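Side-chain contacts in phosphoribosyl-aminoimidazole carboxylase (Aspergillus clavatus, PDB 3K5I), which acts as an N5-carboxyaminoimidazole ribonucleotide synthetase of the ATP-grasp family, probably using ATP and bicarbonate to carboxylate 5-aminoimidazole ribonucleotide in purine biosynthesis: residues Tyr224-Thr229 with Ala249-Ala254; Pro242-Ser247 with Glu386-Ile391; Glu274-Leu277 with Ile283-Cys286. All blocks are in the same frame, centred on the assembly; numbering follows the deposited sequence.

Interaction 1: Tyr224-Thr229 with Ala249-Ala254; sequences YPTVET and AINQKA
Thr226 meets the flank of the helix at Asn251 and Ala254, residues three apart in sequence that lie on the same side of a helix. Its CB comes first to the side-chain amide oxygen of Asn251, with Thr226 CB 3.7 Å from Asn251 OD1. The side chain then forks. With chi1 at -57°, CG2 is anti to the backbone N and OG1 lies beside that nitrogen, which sends both branches to the helix. The methyl branch fits between the two helix residues: Thr226 CG2 is 3.9 Å from Asn251 OD1 and 4.1 Å from Ala254 CB. The hydroxyl branch touches the same methyl, Thr226 OG1 being 3.8 Å from Ala254 CB, and gives a weak hydrogen bond to the backbone, with Thr226 OG1 3.4 Å from Asn251 O. Its stronger polar partner is Gln255 NE2, which also bonds to Tyr224 O and so ties the backbone at Tyr224 to the helix. A threonine suits this buried place because one branch packs while the other meets polar groups, and the small Ala254 lets both come close to the helix. Around the contact, Thr226 also touches Val212 of strand 206-216 and pairs by backbone with Ala243, while Asn251 leans on Val246 and Ala254 on Ile283, so helix 248-263 lies across several strands of the large antiparallel sheet.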
# COMPACT_ATOMS: atom_id res chain seq x y z
N TYR A 224 -12.04 -7.83 -13.27
CA TYR A 224 -12.25 -8.12 -11.87
C TYR A 224 -13.71 -8.48 -11.67
O TYR A 224 -14.51 -8.31 -12.62
CB TYR A 224 -11.82 -6.93 -11.01
CG TYR A 224 -10.31 -6.65 -10.96
CD1 TYR A 224 -9.71 -5.83 -11.94
CD2 TYR A 224 -9.50 -7.10 -9.91
CE1 TYR A 224 -8.36 -5.52 -11.90
CE2 TYR A 224 -8.13 -6.78 -9.86
CZ TYR A 224 -7.55 -6.01 -10.83
OH TYR A 224 -6.18 -5.72 -10.72
N PRO A 225 -14.08 -8.95 -10.49
CA PRO A 225 -15.50 -9.28 -10.32
C PRO A 225 -16.41 -8.04 -10.41
O PRO A 225 -15.97 -6.88 -10.28
CB PRO A 225 -15.56 -9.84 -8.90
CG PRO A 225 -14.22 -10.51 -8.73
CD PRO A 225 -13.26 -9.49 -9.39
N THR A 226 -17.68 -8.27 -10.71
CA THR A 226 -18.67 -7.21 -10.81
C THR A 226 -18.91 -6.78 -9.35
O THR A 226 -18.98 -7.61 -8.41
CB THR A 226 -20.00 -7.81 -11.30
OG1 THR A 226 -19.82 -8.49 -12.56
CG2 THR A 226 -21.13 -6.79 -11.35
N VAL A 227 -18.92 -5.47 -9.17
CA VAL A 227 -19.16 -4.81 -7.88
C VAL A 227 -20.45 -3.97 -7.97
O VAL A 227 -20.99 -3.66 -9.07
CB VAL A 227 -18.01 -3.95 -7.34
CG1 VAL A 227 -16.73 -4.78 -7.16
CG2 VAL A 227 -17.82 -2.85 -8.25
N GLU A 228 -21.02 -3.68 -6.81
CA GLU A 228 -22.28 -2.95 -6.67
C GLU A 228 -21.87 -1.60 -6.17
O GLU A 228 -21.17 -1.52 -5.17
CB GLU A 228 -22.90 -3.58 -5.42
CG GLU A 228 -24.00 -2.71 -4.86
CD GLU A 228 -24.74 -3.46 -3.78
OE1 GLU A 228 -24.34 -4.56 -3.38
OE2 GLU A 228 -25.74 -2.92 -3.30
N THR A 229 -22.33 -0.54 -6.83
CA THR A 229 -21.92 0.75 -6.35
C THR A 229 -23.11 1.57 -5.91
O THR A 229 -24.22 1.35 -6.37
CB THR A 229 -21.24 1.54 -7.50
OG1 THR A 229 -22.04 1.57 -8.70
CG2 THR A 229 -20.04 0.77 -7.90
N ALA A 249 -26.01 -15.16 -12.94
CA ALA A 249 -26.55 -14.89 -14.28
C ALA A 249 -26.42 -13.43 -14.62
O ALA A 249 -26.14 -13.00 -15.75
CB ALA A 249 -27.99 -15.33 -14.37
N ILE A 250 -26.62 -12.65 -13.57
CA ILE A 250 -26.51 -11.23 -13.76
C ILE A 250 -25.01 -10.91 -13.82
O ILE A 250 -24.56 -10.32 -14.80
CB ILE A 250 -27.36 -10.45 -12.75
CG1 ILE A 250 -28.81 -10.47 -13.23
CG2 ILE A 250 -27.07 -9.00 -12.80
CD1 ILE A 250 -29.80 -10.26 -12.11
N ASN A 251 -24.23 -11.34 -12.83
CA ASN A 251 -22.82 -11.03 -12.86
C ASN A 251 -22.28 -11.27 -14.25
O ASN A 251 -21.44 -10.53 -14.77
CB ASN A 251 -22.03 -11.90 -11.86
CG ASN A 251 -22.23 -11.44 -10.42
OD1 ASN A 251 -22.46 -10.26 -10.17
ND2 ASN A 251 -22.21 -12.38 -9.47
N GLN A 252 -22.78 -12.35 -14.83
CA GLN A 252 -22.30 -12.68 -16.12
C GLN A 252 -22.61 -11.78 -17.29
O GLN A 252 -21.73 -11.43 -18.10
CB GLN A 252 -22.31 -14.19 -16.33
CG GLN A 252 -21.38 -14.61 -17.46
CD GLN A 252 -21.82 -15.91 -18.12
OE1 GLN A 252 -21.13 -16.93 -18.05
NE2 GLN A 252 -22.97 -15.86 -18.78
N LYS A 253 -23.89 -11.41 -17.34
CA LYS A 253 -24.32 -10.55 -18.42
C LYS A 253 -23.54 -9.25 -18.25
O LYS A 253 -23.13 -8.62 -19.21
CB LYS A 253 -25.83 -10.29 -18.43
CG LYS A 253 -26.28 -9.76 -19.80
CD LYS A 253 -26.84 -8.32 -19.79
CE LYS A 253 -27.21 -7.75 -21.18
NZ LYS A 253 -28.28 -6.67 -21.32
N ALA A 254 -23.34 -8.85 -17.00
CA ALA A 254 -22.60 -7.65 -16.66
C ALA A 254 -21.17 -7.72 -17.25
O ALA A 254 -20.68 -6.82 -17.94
CB ALA A 254 -22.51 -7.66 -15.14

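Interaction 2: Pro242-Ser247 with Glu386-Ile391; sequences PARNVS and EAETHI
With chi2 near 180° (173°) the chain carries Arg244 CD out to 3.1 Å from Glu388 OE1, and a bend at chi3 (-50°) then turns NH2 onto the same oxygen; the Glu388 chain runs out extended beyond CG from the opposite direction. The two charges meet through this one oxygen in a salt bridge: Arg244 NH2 donates to Glu388 OE1 over 3.0 Å, and the bond is almost straight. The oxygen lies at the edge of the guanidinium, practically in its plane, yet the donor comes from well above the carboxylate plane. The flat groups stand 76° apart, far from the side-by-side, two-bond arrangement. The bridge spans two parts of the fold, joining the loop between strand 235-241 and helix 248-263, in the ATP-grasp part of the chain, to helix 384-399, which packs on strands 331-337 and 373-380 in the C-terminal part. Two long side chains are needed to bridge the 11.1 Å between the CA atoms of Arg244 and Glu388, the nearest pair across the segments. Arginine suits the place because NE can make a second salt bridge, to Glu228, while its flat cation has a cation-pi contact with Tyr240. Glu388, for its part, rests against Ile332.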
# COMPACT_ATOMS: atom_id res chain seq x y z
N PRO A 242 -17.51 -8.49 -3.74
CA PRO A 242 -18.22 -8.39 -5.01
C PRO A 242 -19.64 -7.90 -4.71
O PRO A 242 -19.97 -7.81 -3.52
CB PRO A 242 -18.24 -9.85 -5.47
CG PRO A 242 -18.37 -10.60 -4.14
CD PRO A 242 -17.75 -9.78 -3.07
N ALA A 243 -20.44 -7.63 -5.76
CA ALA A 243 -21.81 -7.12 -5.71
C ALA A 243 -22.72 -8.11 -4.94
O ALA A 243 -22.67 -9.33 -5.16
CB ALA A 243 -22.37 -7.10 -7.08
N ARG A 244 -23.55 -7.57 -4.05
CA ARG A 244 -24.47 -8.35 -3.22
C ARG A 244 -25.83 -8.66 -3.90
O ARG A 244 -26.42 -7.80 -4.59
CB ARG A 244 -24.76 -7.50 -1.94
CG ARG A 244 -23.55 -7.17 -1.02
CD ARG A 244 -23.81 -6.19 0.15
NE ARG A 244 -24.49 -4.96 -0.30
CZ ARG A 244 -25.12 -4.05 0.45
NH1 ARG A 244 -25.72 -2.97 -0.08
NH2 ARG A 244 -25.16 -4.16 1.76
N ASN A 245 -26.40 -9.84 -3.66
CA ASN A 245 -27.74 -10.11 -4.23
C ASN A 245 -27.88 -10.02 -5.72
O ASN A 245 -28.84 -9.43 -6.25
CB ASN A 245 -28.72 -9.06 -3.69
CG ASN A 245 -29.28 -9.39 -2.32
OD1 ASN A 245 -29.63 -8.48 -1.57
ND2 ASN A 245 -29.37 -10.67 -1.98
N VAL A 246 -26.92 -10.62 -6.40
CA VAL A 246 -26.93 -10.55 -7.83
C VAL A 246 -26.61 -12.00 -8.19
O VAL A 246 -25.67 -12.59 -7.66
CB VAL A 246 -25.75 -9.61 -8.24
CG1 VAL A 246 -25.57 -9.63 -9.72
CG2 VAL A 246 -26.08 -8.17 -7.88
N SER A 247 -27.42 -12.58 -9.07
CA SER A 247 -27.25 -13.96 -9.50
C SER A 247 -26.01 -14.09 -10.38
O SER A 247 -25.59 -13.14 -11.02
CB SER A 247 -28.41 -14.28 -10.45
OG SER A 247 -28.61 -13.14 -11.24
N GLU A 386 -20.22 -9.34 7.90
CA GLU A 386 -19.31 -8.78 8.89
C GLU A 386 -18.62 -7.47 8.49
O GLU A 386 -18.39 -6.59 9.35
CB GLU A 386 -18.31 -9.88 9.16
CG GLU A 386 -17.59 -9.78 10.45
CD GLU A 386 -16.42 -10.74 10.43
OE1 GLU A 386 -16.49 -11.82 9.77
OE2 GLU A 386 -15.44 -10.37 11.10
N ALA A 387 -18.28 -7.35 7.20
CA ALA A 387 -17.64 -6.13 6.65
C ALA A 387 -18.70 -5.02 6.79
O ALA A 387 -18.40 -3.89 7.18
CB ALA A 387 -17.25 -6.31 5.15
N GLU A 388 -19.95 -5.37 6.46
CA GLU A 388 -21.04 -4.41 6.59
C GLU A 388 -21.19 -3.91 8.04
O GLU A 388 -21.40 -2.72 8.31
CB GLU A 388 -22.33 -5.07 6.21
CG GLU A 388 -22.64 -5.08 4.73
CD GLU A 388 -23.68 -6.15 4.44
OE1 GLU A 388 -23.92 -6.50 3.27
OE2 GLU A 388 -24.30 -6.66 5.40
N THR A 389 -21.08 -4.84 8.97
CA THR A 389 -21.16 -4.40 10.36
C THR A 389 -19.98 -3.54 10.83
O THR A 389 -20.11 -2.62 11.66
CB THR A 389 -21.13 -5.68 11.18
OG1 THR A 389 -22.26 -6.50 10.85
CG2 THR A 389 -21.13 -5.35 12.63
N HIS A 390 -18.79 -3.86 10.36
CA HIS A 390 -17.65 -3.06 10.81
C HIS A 390 -17.77 -1.66 10.30
O HIS A 390 -17.37 -0.71 10.97
CB HIS A 390 -16.41 -3.53 10.14
CG HIS A 390 -15.85 -4.78 10.73
ND1 HIS A 390 -16.27 -5.30 11.93
CD2 HIS A 390 -14.87 -5.60 10.26
CE1 HIS A 390 -15.59 -6.41 12.17
NE2 HIS A 390 -14.73 -6.61 11.19
N ILE A 391 -18.29 -1.51 9.09
CA ILE A 391 -18.41 -0.16 8.55
C ILE A 391 -19.63 0.69 8.92
O ILE A 391 -19.59 1.93 8.84
CB ILE A 391 -18.25 -0.17 7.02
CG1 ILE A 391 -17.73 1.16 6.50
CG2 ILE A 391 -19.56 -0.51 6.36
CD1 ILE A 391 -17.11 1.11 4.99

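Interaction 3: Glu274-Leu277 with Ile283-Cys286; sequences EMFL and IMLC. With MG (magnesium ion), chain H; ADP (adenosine-5'-diphosphate), chain G.
Phe276 and Cys286 meet across a beta hairpin of the ATP-grasp domain, in which strands 269-278 and 283-289 run antiparallel and carry part of the nucleotide and magnesium site. The Phe276 ring is the broad, flat bump on the face that Phe276 shares with Met284. With chi1 at -56° it turns toward the partner strand, where Cys286 CB lies over one face, 3.6 Å from the Phe276 ring centroid, in a CH-pi contact. The cysteine sulfur approaches the same ring obliquely, a sulfur-aromatic contact. Two more groups close in at the ring's edge: Met284 CB, 4.1 Å from Phe276 CD1, and the ribose of ADP, whose C2' is 3.8 Å from Phe276 CE2. An aromatic suits this spot because it offers a flat surface to a slim cysteine and a rim to the nucleotide; Phe206 meets it with its ring nearly parallel.

On the other side of the sheet, Ile283 fits its fork between two neighbours: Ile283 CG2 is 3.6 Å from Met275 CB, while Ile283 CG1 is 3.8 Å from Leu277 CD1. Together with Leu285 they form an apolar surface under helix 248-263, which fills it with Ile250, Leu257 and Ala261. Between these layers the backbones pair, Met284 N donating to Phe276 O over 3.2 Å in the carbonyl plane.

Glu274 reaches beyond the sheet, its chain extended past CG and carrying the carboxylate out to the ion. The magnesium ion gathers this carboxylate, that of Glu287, two ADP phosphate oxygens and two waters. Glu274 OE2 binds the metal at 1.9 Å, and Glu274 OE1 accepts a hydrogen bond of 2.7 Å from one of the metal-bound waters.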
# COMPACT_ATOMS: atom_id res chain seq x y z
N GLU A 274 -19.43 1.23 -16.02
CA GLU A 274 -20.58 1.53 -15.16
C GLU A 274 -21.89 1.08 -15.80
O GLU A 274 -22.17 1.50 -16.91
CB GLU A 274 -20.60 3.04 -14.93
CG GLU A 274 -19.51 3.37 -13.92
CD GLU A 274 -19.33 4.87 -13.64
OE1 GLU A 274 -18.36 5.22 -12.95
OE2 GLU A 274 -20.11 5.74 -14.08
N MET A 275 -22.67 0.22 -15.14
CA MET A 275 -23.93 -0.27 -15.70
C MET A 275 -25.05 -0.15 -14.70
O MET A 275 -24.87 -0.01 -13.49
CB MET A 275 -23.84 -1.74 -16.08
CG MET A 275 -22.75 -1.92 -17.10
SD MET A 275 -22.04 -3.56 -17.19
CE MET A 275 -21.02 -3.67 -15.69
N PHE A 276 -26.26 -0.14 -15.21
CA PHE A 276 -27.35 -0.02 -14.27
C PHE A 276 -28.07 -1.35 -14.33
O PHE A 276 -28.04 -1.99 -15.38
CB PHE A 276 -28.37 1.02 -14.71
CG PHE A 276 -27.87 2.40 -14.99
CD1 PHE A 276 -27.94 2.90 -16.28
CD2 PHE A 276 -27.43 3.24 -14.00
CE1 PHE A 276 -27.55 4.19 -16.56
CE2 PHE A 276 -27.00 4.55 -14.29
CZ PHE A 276 -27.09 5.04 -15.58
N LEU A 277 -28.72 -1.73 -13.24
CA LEU A 277 -29.45 -2.99 -13.22
C LEU A 277 -30.89 -2.59 -13.25
O LEU A 277 -31.35 -1.79 -12.41
CB LEU A 277 -29.19 -3.85 -11.99
CG LEU A 277 -29.74 -5.30 -12.11
CD1 LEU A 277 -29.43 -6.25 -13.25
CD2 LEU A 277 -29.44 -6.02 -10.82
N ILE A 283 -29.65 -5.38 -18.49
CA ILE A 283 -28.59 -4.43 -18.25
C ILE A 283 -28.32 -3.32 -19.23
O ILE A 283 -28.45 -3.43 -20.46
CB ILE A 283 -27.28 -5.08 -17.73
CG1 ILE A 283 -27.63 -6.01 -16.57
CG2 ILE A 283 -26.34 -4.05 -17.15
CD1 ILE A 283 -26.46 -6.95 -16.14
N MET A 284 -27.93 -2.23 -18.60
CA MET A 284 -27.63 -1.03 -19.34
C MET A 284 -26.25 -0.51 -18.94
O MET A 284 -25.75 -0.63 -17.81
CB MET A 284 -28.71 -0.01 -19.02
CG MET A 284 -28.84 1.09 -20.03
SD MET A 284 -30.62 1.23 -20.40
CE MET A 284 -30.94 2.82 -19.81
N LEU A 285 -25.63 0.05 -19.95
CA LEU A 285 -24.32 0.61 -19.69
C LEU A 285 -24.66 2.03 -19.22
O LEU A 285 -25.68 2.58 -19.63
CB LEU A 285 -23.52 0.60 -20.99
CG LEU A 285 -22.18 1.30 -20.75
CD1 LEU A 285 -20.95 0.52 -21.23
CD2 LEU A 285 -22.35 2.62 -21.45
N CYS A 286 -23.88 2.56 -18.28
CA CYS A 286 -24.10 3.91 -17.76
C CYS A 286 -22.99 4.76 -18.39
O CYS A 286 -23.23 5.85 -18.86
CB CYS A 286 -23.98 4.02 -16.24
SG CYS A 286 -24.06 5.79 -15.81
MG MG H . -20.04 7.58 -13.60
PB ADP G . -19.97 11.21 -14.03
O1B ADP G . -19.75 12.56 -13.46
O2B ADP G . -18.96 11.31 -15.15
O3B ADP G . -19.68 9.76 -13.53
PA ADP G . -22.47 9.72 -14.75
O1A ADP G . -21.84 8.42 -14.51
O2A ADP G . -23.22 9.66 -16.06
O3A ADP G . -21.44 10.94 -14.63
O5' ADP G . -23.55 9.79 -13.56
C5' ADP G . -23.21 9.49 -12.21
C4' ADP G . -24.35 8.76 -11.55
O4' ADP G . -25.56 9.56 -11.64
C3' ADP G . -24.83 7.45 -12.15
O3' ADP G . -24.13 6.44 -11.43
C2' ADP G . -26.30 7.32 -11.72
O2' ADP G . -26.44 7.28 -10.27
C1' ADP G . -26.65 8.77 -11.96
N9 ADP G . -27.19 8.84 -13.31
C8 ADP G . -26.44 9.10 -14.43
N7 ADP G . -27.18 8.95 -15.55
C5 ADP G . -28.44 8.66 -15.05
C6 ADP G . -29.68 8.52 -15.75
N6 ADP G . -30.03 8.50 -16.91
N1 ADP G . -30.76 8.23 -14.97
C2 ADP G . -30.73 8.18 -13.58
N3 ADP G . -29.61 8.42 -12.95
C4 ADP G . -28.50 8.63 -13.67
O HOH W 1 -18.32 7.90 -12.64
O HOH W 2 -21.32 7.42 -11.76

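Interaction 3 is the edge hairpin of the large antiparallel sheet; interaction 1 sets a helix on that sheet, and interaction 2 joins the loop after strand 235-241 to a helix packed on it. The centres of interactions 1 and 3 are about 10 Å apart, and helix 248-263, one partner in interaction 1, also covers one face of the hairpin. Interaction 2 is centred about 14 Å from interaction 1 and about 20 Å from interaction 3. Along the chain the segments of interactions 1 and 2 alternate, and interaction 3 falls between the two segments of interaction 2. Loop 242-247 touches interaction 1 and bridges to helix 384-399, tying the ATP-grasp part to the C-terminal part.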